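Local coordinates for probable LRR receptor-like serine/threonine-protein kinase At4g26540 (Arabidopsis thaliana, PDB 5HZ0) that acts as a plant receptor kinase that binds RGF peptide hormones at its extracellular leucine-rich repeats and relays their signal to maintain the root stem cell niche, at residues Q209-Y214 / L235-N240; G460-T465 / T484-I489. The protein carries 5 engineered substitutions. All blocks are in the same frame, centred on the assembly; numbering follows the deposited sequence.

Interaction 1: Q209-Y214 / L235-N240; sequences QNLYLY and LLLWQN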
# COMPACT_ATOMS: atom_id res chain seq x y z
N GLN A 209 -27.15 -4.74 -5.84
CA GLN A 209 -26.31 -3.87 -6.65
C GLN A 209 -24.88 -3.96 -6.17
O GLN A 209 -23.96 -4.10 -6.99
CB GLN A 209 -26.82 -2.42 -6.65
CG GLN A 209 -28.21 -2.29 -7.28
CD GLN A 209 -28.64 -0.85 -7.61
OE1 GLN A 209 -27.90 0.11 -7.38
NE2 GLN A 209 -29.85 -0.71 -8.15
N ASN A 210 -24.69 -3.76 -4.86
CA ASN A 210 -23.37 -3.71 -4.24
C ASN A 210 -23.16 -4.74 -3.11
O ASN A 210 -23.81 -4.67 -2.07
CB ASN A 210 -23.08 -2.30 -3.70
CG ASN A 210 -23.45 -1.21 -4.69
OD1 ASN A 210 -22.84 -1.08 -5.74
ND2 ASN A 210 -24.47 -0.42 -4.35
N LEU A 211 -22.25 -5.67 -3.32
CA LEU A 211 -21.94 -6.66 -2.30
C LEU A 211 -20.53 -6.43 -1.73
O LEU A 211 -19.54 -6.60 -2.44
CB LEU A 211 -22.09 -8.06 -2.90
CG LEU A 211 -21.83 -9.24 -1.95
CD1 LEU A 211 -22.69 -9.13 -0.71
CD2 LEU A 211 -22.08 -10.57 -2.66
N TYR A 212 -20.43 -5.97 -0.48
CA TYR A 212 -19.13 -5.74 0.14
C TYR A 212 -19.00 -6.64 1.34
O TYR A 212 -19.55 -6.35 2.40
CB TYR A 212 -18.98 -4.29 0.63
CG TYR A 212 -19.41 -3.20 -0.37
CD1 TYR A 212 -19.27 -3.39 -1.75
CD2 TYR A 212 -19.94 -2.00 0.07
CE1 TYR A 212 -19.66 -2.42 -2.64
CE2 TYR A 212 -20.34 -1.02 -0.81
CZ TYR A 212 -20.19 -1.23 -2.16
OH TYR A 212 -20.59 -0.26 -3.03
N LEU A 213 -18.28 -7.75 1.14
CA LEU A 213 -17.87 -8.69 2.18
C LEU A 213 -16.37 -8.70 2.50
O LEU A 213 -15.87 -9.67 3.05
CB LEU A 213 -18.41 -10.08 1.89
CG LEU A 213 -19.93 -10.02 1.75
CD1 LEU A 213 -20.52 -11.35 1.33
CD2 LEU A 213 -20.56 -9.52 3.08
N TYR A 214 -15.62 -7.72 2.02
CA TYR A 214 -14.16 -7.80 2.14
C TYR A 214 -13.62 -7.79 3.58
O TYR A 214 -14.31 -7.39 4.53
CB TYR A 214 -13.47 -6.75 1.28
CG TYR A 214 -13.72 -5.30 1.67
CD1 TYR A 214 -14.82 -4.60 1.16
CD2 TYR A 214 -12.85 -4.63 2.51
CE1 TYR A 214 -15.03 -3.28 1.51
CE2 TYR A 214 -13.06 -3.32 2.85
CZ TYR A 214 -14.15 -2.65 2.35
OH TYR A 214 -14.34 -1.34 2.71
N LEU A 235 -18.80 -5.65 -6.75
CA LEU A 235 -18.61 -6.83 -5.94
C LEU A 235 -17.24 -6.71 -5.24
O LEU A 235 -16.19 -6.84 -5.88
CB LEU A 235 -18.68 -8.05 -6.87
CG LEU A 235 -18.85 -9.46 -6.32
CD1 LEU A 235 -20.10 -9.59 -5.48
CD2 LEU A 235 -18.87 -10.47 -7.47
N LEU A 236 -17.23 -6.44 -3.94
CA LEU A 236 -15.95 -6.43 -3.22
C LEU A 236 -15.92 -7.61 -2.26
O LEU A 236 -16.50 -7.57 -1.17
CB LEU A 236 -15.76 -5.12 -2.43
CG LEU A 236 -15.67 -3.81 -3.22
CD1 LEU A 236 -15.69 -2.60 -2.30
CD2 LEU A 236 -14.44 -3.80 -4.10
N LEU A 237 -15.13 -8.60 -2.60
CA LEU A 237 -14.94 -9.81 -1.84
C LEU A 237 -13.49 -10.00 -1.38
O LEU A 237 -13.10 -11.03 -0.96
CB LEU A 237 -15.43 -10.99 -2.71
CG LEU A 237 -16.87 -11.14 -3.20
CD1 LEU A 237 -17.03 -12.43 -3.72
CD2 LEU A 237 -17.87 -10.94 -2.16
N TRP A 238 -12.71 -8.96 -1.49
CA TRP A 238 -11.28 -9.02 -1.20
C TRP A 238 -10.85 -9.31 0.26
O TRP A 238 -11.41 -8.79 1.20
CB TRP A 238 -10.48 -7.81 -1.79
CG TRP A 238 -10.78 -6.46 -1.23
CD1 TRP A 238 -11.77 -5.66 -1.60
CD2 TRP A 238 -10.08 -5.76 -0.21
NE1 TRP A 238 -11.77 -4.53 -0.91
CE2 TRP A 238 -10.72 -4.54 -0.06
CE3 TRP A 238 -8.97 -6.04 0.57
CZ2 TRP A 238 -10.31 -3.61 0.86
CZ3 TRP A 238 -8.55 -5.11 1.45
CH2 TRP A 238 -9.22 -3.90 1.60
N GLN A 239 -9.77 -10.07 0.37
CA GLN A 239 -9.20 -10.51 1.63
C GLN A 239 -10.04 -11.41 2.55
O GLN A 239 -10.44 -11.06 3.57
CB GLN A 239 -8.66 -9.31 2.36
CG GLN A 239 -7.84 -9.63 3.47
CD GLN A 239 -7.14 -8.48 4.04
OE1 GLN A 239 -6.36 -7.82 3.38
NE2 GLN A 239 -7.37 -8.24 5.28
N ASN A 240 -10.30 -12.57 2.02
CA ASN A 240 -11.10 -13.64 2.58
C ASN A 240 -10.39 -14.95 2.28
O ASN A 240 -9.32 -14.93 1.83
CB ASN A 240 -12.51 -13.59 2.00
CG ASN A 240 -13.39 -12.64 2.73
OD1 ASN A 240 -13.72 -12.88 3.80
ND2 ASN A 240 -13.78 -11.58 2.13

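Interaction 2: G460-T465 / T484-I489; sequences GSLLGT and TLPPGI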
# COMPACT_ATOMS: atom_id res chain seq x y z
N GLY A 460 34.85 3.05 -17.65
CA GLY A 460 35.38 4.40 -17.79
C GLY A 460 35.46 5.14 -16.48
O GLY A 460 35.51 4.54 -15.41
N SER A 461 35.47 6.46 -16.57
CA SER A 461 35.71 7.30 -15.42
C SER A 461 34.42 7.87 -14.88
O SER A 461 33.35 7.66 -15.44
CB SER A 461 36.70 8.41 -15.79
OG SER A 461 36.72 9.41 -14.79
N LEU A 462 34.53 8.62 -13.79
CA LEU A 462 33.38 9.06 -13.01
C LEU A 462 33.54 10.54 -12.67
O LEU A 462 34.51 10.91 -12.01
CB LEU A 462 33.28 8.21 -11.74
CG LEU A 462 32.00 8.27 -10.89
CD1 LEU A 462 30.87 7.47 -11.53
CD2 LEU A 462 32.27 7.81 -9.46
N LEU A 463 32.63 11.38 -13.11
CA LEU A 463 32.78 12.83 -12.88
C LEU A 463 31.64 13.44 -12.06
O LEU A 463 30.50 12.97 -12.11
CB LEU A 463 32.90 13.59 -14.21
CG LEU A 463 34.08 13.46 -15.17
CD1 LEU A 463 35.16 12.53 -14.69
CD2 LEU A 463 33.57 13.02 -16.54
N GLY A 464 31.95 14.51 -11.32
CA GLY A 464 30.95 15.25 -10.59
C GLY A 464 29.93 15.92 -11.49
O GLY A 464 28.74 15.98 -11.16
N THR A 465 30.39 16.42 -12.65
CA THR A 465 29.51 17.07 -13.63
C THR A 465 28.54 16.09 -14.25
O THR A 465 27.55 16.48 -14.87
CB THR A 465 30.33 17.66 -14.80
OG1 THR A 465 31.36 16.73 -15.17
CG2 THR A 465 30.94 18.99 -14.41
N THR A 484 39.88 8.01 -10.93
CA THR A 484 39.77 8.49 -9.56
C THR A 484 38.38 8.96 -9.20
O THR A 484 37.65 9.46 -10.05
CB THR A 484 40.76 9.65 -9.29
OG1 THR A 484 40.59 10.65 -10.30
CG2 THR A 484 42.20 9.15 -9.31
N LEU A 485 38.02 8.79 -7.94
CA LEU A 485 36.80 9.37 -7.41
C LEU A 485 36.96 10.89 -7.46
O LEU A 485 37.82 11.45 -6.78
CB LEU A 485 36.56 8.86 -5.99
CG LEU A 485 35.35 9.37 -5.19
CD1 LEU A 485 34.04 9.08 -5.89
CD2 LEU A 485 35.36 8.73 -3.82
N PRO A 486 36.13 11.55 -8.27
CA PRO A 486 36.33 12.97 -8.58
C PRO A 486 36.12 13.85 -7.35
O PRO A 486 35.32 13.50 -6.47
CB PRO A 486 35.25 13.24 -9.62
CG PRO A 486 34.15 12.30 -9.26
CD PRO A 486 34.86 11.04 -8.81
N PRO A 487 36.84 14.97 -7.28
CA PRO A 487 36.65 15.89 -6.16
C PRO A 487 35.21 16.39 -6.12
O PRO A 487 34.63 16.60 -5.05
CB PRO A 487 37.64 17.03 -6.45
CG PRO A 487 38.04 16.87 -7.87
CD PRO A 487 37.92 15.41 -8.18
N GLY A 488 34.61 16.50 -7.31
CA GLY A 488 33.26 17.01 -7.45
C GLY A 488 32.20 16.15 -6.80
O GLY A 488 31.02 16.51 -6.79
N ILE A 489 32.60 15.00 -6.28
CA ILE A 489 31.70 14.18 -5.49
C ILE A 489 31.23 15.01 -4.29
O ILE A 489 30.14 14.80 -3.77
CB ILE A 489 32.40 12.86 -5.03
CG1 ILE A 489 31.36 11.81 -4.59
CG2 ILE A 489 33.44 13.13 -3.94
CD1 ILE A 489 30.97 11.90 -3.14

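Interaction 1: Q209-Y214 / L235-N240
Leu-211 and Tyr-212 pair with Leu-235 and Leu-236 as parallel strands of two successive leucine-rich repeats. The contact lies on the inner, peptide-binding side of the extracellular solenoid. Leu-236 N donates to Leu-211 O at 2.8 Å. One step on, Leu-213 N donates to Leu-236 O at 2.9 Å. Side chains alternate between two faces. Leu-211 and Leu-235 lie side by side on one, with Leu-211 CD2 3.6 Å from Leu-235 CD1. On the other, Tyr-212 CD1 meets Leu-236 CD1 at 3.7 Å.

Beyond the strands, the rings of Tyr-214 and Trp-238 form an offset stack. The Tyr-214 ring centre is 4.3 Å from that of the Trp-238 five-membered ring, with the planes 9° apart. Tyr-214 CB makes a CH-pi contact over the same five-membered ring. Both rings leave the backbone with CG between N and the carbonyl carbon (chi1 65° for Tyr-214 and 66° for Trp-238), and they point the same way. Tyr-214 also stacks on Tyr-190 of the preceding repeat. Trp-238 NE1 donates to the backbone of the bound peptide, and Tyr-214 OH is hydrogen-bonded to that backbone as well. An alanine in place of Trp-238 removes the indole, which would probably leave the peptide backbone without that bond and Tyr-214 without the stack on this side.

Beside the backbone turns, Asn-240, the consensus asparagine of the repeat, ties the two segments together. Its ND2 donates to Leu-213 O at 3.0 Å and to Leu-237 O at 3.2 Å, both acceptors near its amide plane. Tyr-212 to Tyr-214 belong to the small-peptide recognition motif. The chemistry therefore implies an aromatic surface that offers polar groups to the hormone's backbone, carried on a hydrogen-bonded frame.

Interaction 2: G460-T465 / T484-I489
The puckered ring of Pro-486 is the nearest thing to a flat group here, and Leu-462 O lies to one side of it, 3.1 Å from CG and displaced toward the rim. Pro-486 CB and CD border the same oxygen. At the ring's edge, Leu-462 CD2 approaches the CD corner at 4.2 Å, and Gly-464 N lies beyond CG at 3.7 Å. Leu-462 and Leu-485 lie side by side and point the same way. Leu-462 CG is anti to the backbone N (chi1 -168°), and its CD2 lies 4.2 Å from Leu-485 CD1.

Both segments follow the short second strand of a plant-type leucine-rich repeat, whose consensus here is Gly-x-Ile-Pro. Leu-462 and Leu-485 take the isoleucine position. Pro-486 holds the consensus proline, while Leu-463 replaces it one repeat earlier. The two buried leucines also touch residues of neighbouring loops, Leu-462 on Phe-476 and Leu-485 on Leu-500.

No hydrogen bond joins the two segments. The CA atoms of Gly-464 and Gly-488 are 4.3 Å apart, an approach consistent with the lack of side chains at both, although Gly-464 is poorly ordered. Past Pro-486 the chain enters a 3-10 turn, where Ile-489 N bonds to Pro-486 O.

Interactions 1 and 2 each join one leucine-rich repeat to the next, at different places in the same solenoid. Their centres are 56 Å apart, and their nearest atoms are about 43 Å apart. The centre of interaction 1 is about 19 Å from the chain's centre and that of interaction 2 about 38 Å, on the opposite side. Along the sequence they follow one another without overlap. Interaction 1 is a strand pairing that touches the bound RGF peptide directly. Interaction 2 joins loops beyond the second strands by van der Waals contact, and none of its residues belongs to the small-peptide recognition motifs.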